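Local coordinates for HTH-type transcriptional regulator LysG (Mycobacterium tuberculosis, PDB 3ISP), which probably activates expression of the exporter LysE and represses its own gene, acting as a DNA-binding LysR-family homodimer, at residues 156-161 / 268-273; 145-150 / 262-267. One frame throughout, in Å; residues are numbered along the deposited sequence.

Contact 1 of 2, residues 156-161 / 268-273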
loop_
_atom_site.group_PDB
_atom_site.type_symbol
_atom_site.label_atom_id
_atom_site.label_comp_id
_atom_site.label_asym_id
_atom_site.label_seq_id
_atom_site.Cartn_x
_atom_site.Cartn_y
_atom_site.Cartn_z
ATOM N N ARG A 156 12.781 -14.475 -20.557
ATOM C CA ARG A 156 12.490 -14.329 -21.986
ATOM C C ARG A 156 10.990 -14.096 -22.227
ATOM O O ARG A 156 10.138 -14.618 -21.500
ATOM C CB ARG A 156 12.917 -15.575 -22.762
ATOM C CG ARG A 156 14.373 -15.639 -23.093
ATOM C CD ARG A 156 14.651 -16.723 -24.125
ATOM N NE ARG A 156 15.993 -17.278 -23.962
ATOM C CZ ARG A 156 16.256 -18.386 -23.275
ATOM N NH1 ARG A 156 15.266 -19.069 -22.696
ATOM N NH2 ARG A 156 17.507 -18.813 -23.173
ATOM N N VAL A 157 10.682 -13.332 -23.271
ATOM C CA VAL A 157 9.308 -13.008 -23.630
ATOM C C VAL A 157 8.897 -13.674 -24.938
ATOM O O VAL A 157 9.575 -13.513 -25.956
ATOM C CB VAL A 157 9.153 -11.502 -23.824
ATOM C CG1 VAL A 157 7.815 -11.188 -24.445
ATOM C CG2 VAL A 157 9.343 -10.771 -22.507
ATOM N N HIS A 158 7.786 -14.410 -24.900
ATOM C CA HIS A 158 7.189 -15.027 -26.091
ATOM C C HIS A 158 5.770 -14.522 -26.368
ATOM O O HIS A 158 4.883 -14.631 -25.518
ATOM C CB HIS A 158 7.100 -16.536 -25.926
ATOM C CG HIS A 158 8.421 -17.209 -25.745
ATOM N ND1 HIS A 158 8.951 -17.484 -24.505
ATOM C CD2 HIS A 158 9.306 -17.689 -26.649
ATOM C CE1 HIS A 158 10.109 -18.099 -24.651
ATOM N NE2 HIS A 158 10.344 -18.240 -25.942
ATOM N N PRO A 159 5.533 -13.992 -27.573
ATOM C CA PRO A 159 4.165 -13.570 -27.873
ATOM C C PRO A 159 3.319 -14.795 -28.081
ATOM O O PRO A 159 3.806 -15.801 -28.594
ATOM C CB PRO A 159 4.315 -12.799 -29.180
ATOM C CG PRO A 159 5.783 -12.470 -29.267
ATOM C CD PRO A 159 6.471 -13.626 -28.642
ATOM N N LEU A 160 2.060 -14.721 -27.670
ATOM C CA LEU A 160 1.173 -15.869 -27.747
ATOM C C LEU A 160 0.051 -15.615 -28.741
ATOM O O LEU A 160 -0.554 -16.558 -29.246
ATOM C CB LEU A 160 0.587 -16.151 -26.372
ATOM C CG LEU A 160 1.549 -16.743 -25.349
ATOM C CD1 LEU A 160 0.914 -16.640 -23.979
ATOM C CD2 LEU A 160 1.858 -18.183 -25.680
ATOM N N GLY A 161 -0.188 -14.332 -29.029
ATOM C CA GLY A 161 -1.335 -13.881 -29.794
ATOM C C GLY A 161 -2.126 -12.842 -29.013
ATOM O O GLY A 161 -1.696 -12.369 -27.977
ATOM N N TRP A 268 3.889 -15.105 -23.218
ATOM C CA TRP A 268 4.398 -16.092 -22.284
ATOM C C TRP A 268 5.818 -15.700 -21.878
ATOM O O TRP A 268 6.744 -15.788 -22.680
ATOM C CB TRP A 268 4.343 -17.499 -22.885
ATOM C CG TRP A 268 5.198 -18.535 -22.186
ATOM C CD1 TRP A 268 6.429 -18.973 -22.578
ATOM C CD2 TRP A 268 4.887 -19.264 -20.985
ATOM N NE1 TRP A 268 6.905 -19.916 -21.699
ATOM C CE2 TRP A 268 5.971 -20.116 -20.718
ATOM C CE3 TRP A 268 3.794 -19.283 -20.119
ATOM C CZ2 TRP A 268 5.994 -20.969 -19.620
ATOM C CZ3 TRP A 268 3.820 -20.134 -19.034
ATOM C CH2 TRP A 268 4.909 -20.958 -18.790
ATOM N N GLN A 269 5.970 -15.228 -20.642
ATOM C CA GLN A 269 7.279 -14.920 -20.071
ATOM C C GLN A 269 7.793 -16.070 -19.200
ATOM O O GLN A 269 7.074 -16.552 -18.323
ATOM C CB GLN A 269 7.227 -13.626 -19.254
ATOM C CG GLN A 269 6.953 -12.419 -20.107
ATOM C CD GLN A 269 7.477 -11.120 -19.527
ATOM O OE1 GLN A 269 8.576 -11.063 -18.976
ATOM N NE2 GLN A 269 6.708 -10.056 -19.691
ATOM N N CYS A 270 9.031 -16.503 -19.442
ATOM C CA CYS A 270 9.645 -17.558 -18.636
ATOM C C CYS A 270 11.142 -17.336 -18.407
ATOM O O CYS A 270 11.779 -16.543 -19.105
ATOM C CB CYS A 270 9.413 -18.928 -19.270
ATOM S SG CYS A 270 10.210 -19.172 -20.870
ATOM N N TRP A 271 11.693 -18.048 -17.423
ATOM C CA TRP A 271 13.115 -17.955 -17.091
ATOM C C TRP A 271 14.005 -18.028 -18.315
ATOM O O TRP A 271 14.009 -19.030 -19.027
ATOM C CB TRP A 271 13.536 -19.071 -16.140
ATOM C CG TRP A 271 13.062 -18.886 -14.740
ATOM C CD1 TRP A 271 12.609 -17.731 -14.173
ATOM C CD2 TRP A 271 13.020 -19.882 -13.716
ATOM N NE1 TRP A 271 12.269 -17.957 -12.863
ATOM C CE2 TRP A 271 12.514 -19.269 -12.558
ATOM C CE3 TRP A 271 13.353 -21.236 -13.671
ATOM C CZ2 TRP A 271 12.332 -19.966 -11.362
ATOM C CZ3 TRP A 271 13.166 -21.930 -12.481
ATOM C CH2 TRP A 271 12.659 -21.294 -11.346
ATOM N N LYS A 272 14.762 -16.961 -18.548
ATOM C CA LYS A 272 15.795 -16.964 -19.573
ATOM C C LYS A 272 16.977 -17.825 -19.127
ATOM O O LYS A 272 17.791 -17.408 -18.305
ATOM C CB LYS A 272 16.259 -15.539 -19.866
ATOM C CG LYS A 272 17.303 -15.428 -20.965
ATOM C CD LYS A 272 17.494 -13.971 -21.394
ATOM C CE LYS A 272 17.804 -13.075 -20.201
ATOM N NZ LYS A 272 17.461 -11.651 -20.470
ATOM N N LEU A 273 17.044 -19.031 -19.671
ATOM C CA LEU A 273 18.103 -19.970 -19.378
ATOM C C LEU A 273 17.858 -21.193 -20.229
ATOM O O LEU A 273 16.860 -21.257 -20.928
ATOM C CB LEU A 273 18.123 -20.340 -17.897
ATOM C CG LEU A 273 16.819 -20.786 -17.233
ATOM C CD1 LEU A 273 16.379 -22.149 -17.735
ATOM C CD2 LEU A 273 16.986 -20.807 -15.719
#
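Arg156 and Cys270 face each other as an antiparallel hydrogen-bonded pair, with Arg156 N donating to Cys270 O (2.7 Å) and Cys270 N returning a bond to Arg156 O. Two residues on, His158 and Trp268 pair in the same way, and between them Val157 sits opposite Gln269 in a non-hydrogen-bonded pair, where Gln269 CA lies 3.2 Å from Arg156 O in a CA-H...O contact.

The Arg156 side chain leaves the strand with CG anti to the carbonyl carbon (chi1 -81°) and stays extended to NE. Its CB passes near Cys270 O; CG meets Lys272 CG at 3.6 Å where the two chains cross at about a right angle, and Lys272 CG lies over one guanidinium face, off toward the rim near NE. At the tip NH1 donates to Leu273 O (3.2 Å), close to the guanidinium plane, while NH2 makes a weak bond to the same oxygen. A long arginine suits this place: its methylenes lie against lysine carbons and its head reaches a carbonyl beyond the strand.

His158 lies alongside Trp268. Its ND1 makes a weak hydrogen bond to Trp268 O (3.3 Å), which lies in the ring plane, and Cys270 SG sits at the imidazole edge. Leu160 CD1 rests on Trp268 CB (3.7 Å). The indole NE1 is bound by Thr282 of helix 276-288, which covers this face. On the other face Val157 CG2 packs on Gln269 CD (3.5 Å); glutamine suits this place because its NE2 donates to the main-chain carbonyls of Glu148 and Asn150 and its OE1 accepts from Val152 N. Strands 155-169 and 255-271, paired here within the LysR substrate-binding domain, probably cross between its two lobes, as in the periplasmic-binding-protein fold.

Contact 2 of 2, residues 145-150 / 262-267; sequences VTTERN and LDVPLY
Tyr267, a buried residue, is packed most closely where the chain of 145-150 folds over its ring: Arg149 CA stands over the centre of one face, 3.6 Å from the ring centroid, in a CH-pi contact, and Arg149 CB reaches on toward Tyr267 CZ. A flat, wide aromatic suits this place because it offers a whole face to the passing backbone. Thr146 and Tyr267 form an antiparallel hydrogen-bonded pair, in which Thr146 N to Tyr267 O and Tyr267 N to Thr146 O are each 3.0 Å.

Strand 143-146 stops here in an ST turn: Thr146 OG1, anti to its own backbone N (chi1 173°), accepts from Glu148 N and helps bend the chain out of the sheet, and the chain then runs past the ring edge at Thr147 to bring Arg149 over the face. Threonine brings both a beta-branch for the strand and a hydroxyl for the turn.

Contacts are looser along Thr147, whose CG2 touches Leu266 CD2 at 4.0 Å and Val264 CG1 at much the same distance. On the solvent side, the exposed Arg149 bends at chi3 (-86°), bringing NE to donate to Tyr267 OH (2.8 Å), with the guanidinium nearly perpendicular to the ring. A water links Arg149 NH2 to the same hydroxyl.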
loop_
_atom_site.group_PDB
_atom_site.type_symbol
_atom_site.label_atom_id
_atom_site.label_comp_id
_atom_site.label_asym_id
_atom_site.label_seq_id
_atom_site.Cartn_x
_atom_site.Cartn_y
_atom_site.Cartn_z
ATOM N N VAL A 145 1.758 -16.630 -18.057
ATOM C CA VAL A 145 0.967 -15.955 -19.074
ATOM C C VAL A 145 0.582 -14.581 -18.508
ATOM O O VAL A 145 -0.052 -14.497 -17.470
ATOM C CB VAL A 145 -0.281 -16.771 -19.450
ATOM C CG1 VAL A 145 -1.147 -16.008 -20.429
ATOM C CG2 VAL A 145 0.125 -18.118 -20.032
ATOM N N THR A 146 0.992 -13.511 -19.178
ATOM C CA THR A 146 0.799 -12.164 -18.662
ATOM C C THR A 146 0.477 -11.203 -19.794
ATOM O O THR A 146 0.762 -11.488 -20.947
ATOM C CB THR A 146 2.074 -11.655 -17.957
ATOM O OG1 THR A 146 1.916 -10.274 -17.595
ATOM C CG2 THR A 146 3.276 -11.785 -18.881
ATOM N N THR A 147 -0.117 -10.061 -19.469
ATOM C CA THR A 147 -0.446 -9.080 -20.498
ATOM C C THR A 147 0.760 -8.205 -20.710
ATOM O O THR A 147 0.712 -7.245 -21.473
ATOM C CB THR A 147 -1.654 -8.183 -20.116
ATOM O OG1 THR A 147 -1.410 -7.532 -18.859
ATOM C CG2 THR A 147 -2.962 -9.001 -20.049
ATOM N N GLU A 148 1.842 -8.562 -20.023
ATOM C CA GLU A 148 3.069 -7.781 -20.013
ATOM C C GLU A 148 3.988 -8.113 -21.164
ATOM O O GLU A 148 4.556 -9.202 -21.216
ATOM C CB GLU A 148 3.839 -8.042 -18.723
ATOM C CG GLU A 148 5.113 -7.230 -18.609
ATOM C CD GLU A 148 4.822 -5.784 -18.282
ATOM O OE1 GLU A 148 4.238 -5.528 -17.196
ATOM O OE2 GLU A 148 5.167 -4.910 -19.111
ATOM N N ARG A 149 4.173 -7.153 -22.061
ATOM C CA ARG A 149 5.125 -7.308 -23.156
ATOM C C ARG A 149 6.592 -7.175 -22.714
ATOM O O ARG A 149 7.465 -7.874 -23.233
ATOM C CB ARG A 149 4.815 -6.310 -24.274
ATOM C CG ARG A 149 5.917 -6.170 -25.287
ATOM C CD ARG A 149 5.572 -5.157 -26.356
ATOM N NE ARG A 149 4.809 -5.765 -27.439
ATOM C CZ ARG A 149 4.819 -5.330 -28.695
ATOM N NH1 ARG A 149 5.570 -4.283 -29.026
ATOM N NH2 ARG A 149 4.092 -5.950 -29.621
ATOM N N ASN A 150 6.866 -6.280 -21.769
ATOM C CA ASN A 150 8.250 -6.019 -21.353
ATOM C C ASN A 150 8.857 -7.191 -20.593
ATOM O O ASN A 150 8.226 -7.747 -19.703
ATOM C CB ASN A 150 8.355 -4.731 -20.519
ATOM C CG ASN A 150 8.200 -3.457 -21.362
ATOM O OD1 ASN A 150 8.247 -3.485 -22.607
ATOM N ND2 ASN A 150 8.021 -2.327 -20.677
ATOM N N LEU A 262 -12.185 -5.354 -27.873
ATOM C CA LEU A 262 -10.828 -5.087 -27.423
ATOM C C LEU A 262 -9.934 -6.264 -27.718
ATOM O O LEU A 262 -10.259 -7.402 -27.372
ATOM C CB LEU A 262 -10.772 -4.798 -25.921
ATOM C CG LEU A 262 -10.890 -3.348 -25.478
ATOM C CD1 LEU A 262 -10.217 -3.193 -24.136
ATOM C CD2 LEU A 262 -10.253 -2.428 -26.493
ATOM N N ASP A 263 -8.807 -5.993 -28.362
ATOM C CA ASP A 263 -7.777 -7.003 -28.504
ATOM C C ASP A 263 -6.699 -6.718 -27.476
ATOM O O ASP A 263 -6.218 -5.584 -27.345
ATOM C CB ASP A 263 -7.206 -7.032 -29.919
ATOM C CG ASP A 263 -8.224 -7.471 -30.950
ATOM O OD1 ASP A 263 -8.715 -8.616 -30.863
ATOM O OD2 ASP A 263 -8.526 -6.675 -31.864
ATOM N N VAL A 264 -6.351 -7.750 -26.722
ATOM C CA VAL A 264 -5.326 -7.631 -25.701
ATOM C C VAL A 264 -4.235 -8.627 -26.023
ATOM O O VAL A 264 -4.465 -9.828 -25.994
ATOM C CB VAL A 264 -5.903 -7.922 -24.299
ATOM C CG1 VAL A 264 -5.023 -7.316 -23.214
ATOM C CG2 VAL A 264 -7.307 -7.367 -24.195
ATOM N N PRO A 265 -3.049 -8.129 -26.379
ATOM C CA PRO A 265 -1.912 -9.022 -26.600
ATOM C C PRO A 265 -1.586 -9.784 -25.327
ATOM O O PRO A 265 -1.497 -9.180 -24.257
ATOM C CB PRO A 265 -0.769 -8.054 -26.911
ATOM C CG PRO A 265 -1.415 -6.831 -27.397
ATOM C CD PRO A 265 -2.711 -6.723 -26.657
ATOM N N LEU A 266 -1.430 -11.096 -25.441
ATOM C CA LEU A 266 -0.854 -11.896 -24.373
ATOM C C LEU A 266 0.610 -12.243 -24.683
ATOM O O LEU A 266 1.041 -12.190 -25.845
ATOM C CB LEU A 266 -1.653 -13.168 -24.183
ATOM C CG LEU A 266 -3.078 -12.971 -23.663
ATOM C CD1 LEU A 266 -3.788 -14.306 -23.610
ATOM C CD2 LEU A 266 -3.069 -12.314 -22.303
ATOM N N TYR A 267 1.361 -12.585 -23.637
ATOM C CA TYR A 267 2.746 -13.016 -23.749
ATOM C C TYR A 267 3.033 -14.182 -22.809
ATOM O O TYR A 267 2.481 -14.250 -21.724
ATOM C CB TYR A 267 3.669 -11.849 -23.421
ATOM C CG TYR A 267 3.414 -10.659 -24.300
ATOM C CD1 TYR A 267 4.119 -10.484 -25.484
ATOM C CD2 TYR A 267 2.451 -9.725 -23.964
ATOM C CE1 TYR A 267 3.883 -9.413 -26.303
ATOM C CE2 TYR A 267 2.207 -8.639 -24.777
ATOM C CZ TYR A 267 2.926 -8.489 -25.952
ATOM O OH TYR A 267 2.677 -7.416 -26.778
HETATM O O HOH W 1 2.675 -8.663 -29.662
#

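Overall arrangement
After the DNA-binding helices and the long helix 66-82, the chain enters the substrate-binding domain, where strand 143-146 leads through a short loop into strand 155-169. Much later strand 255-271 returns and inserts between these two. Its middle, 262-267, meets 145-150 and closes contact 2; its last part then meets 156-161 and closes contact 1, so the two closures, each joining segments more than a hundred residues apart, cross. The contacts touch where Gln269 NE2 probably binds the carbonyls of Glu148 and Asn150, and where Leu160 packs on the backbone of Tyr267. Together they set 255-271 into one sheet, while Trp271 and Leu273 reach helix 66-82, and Leu262 meets helix 201-210.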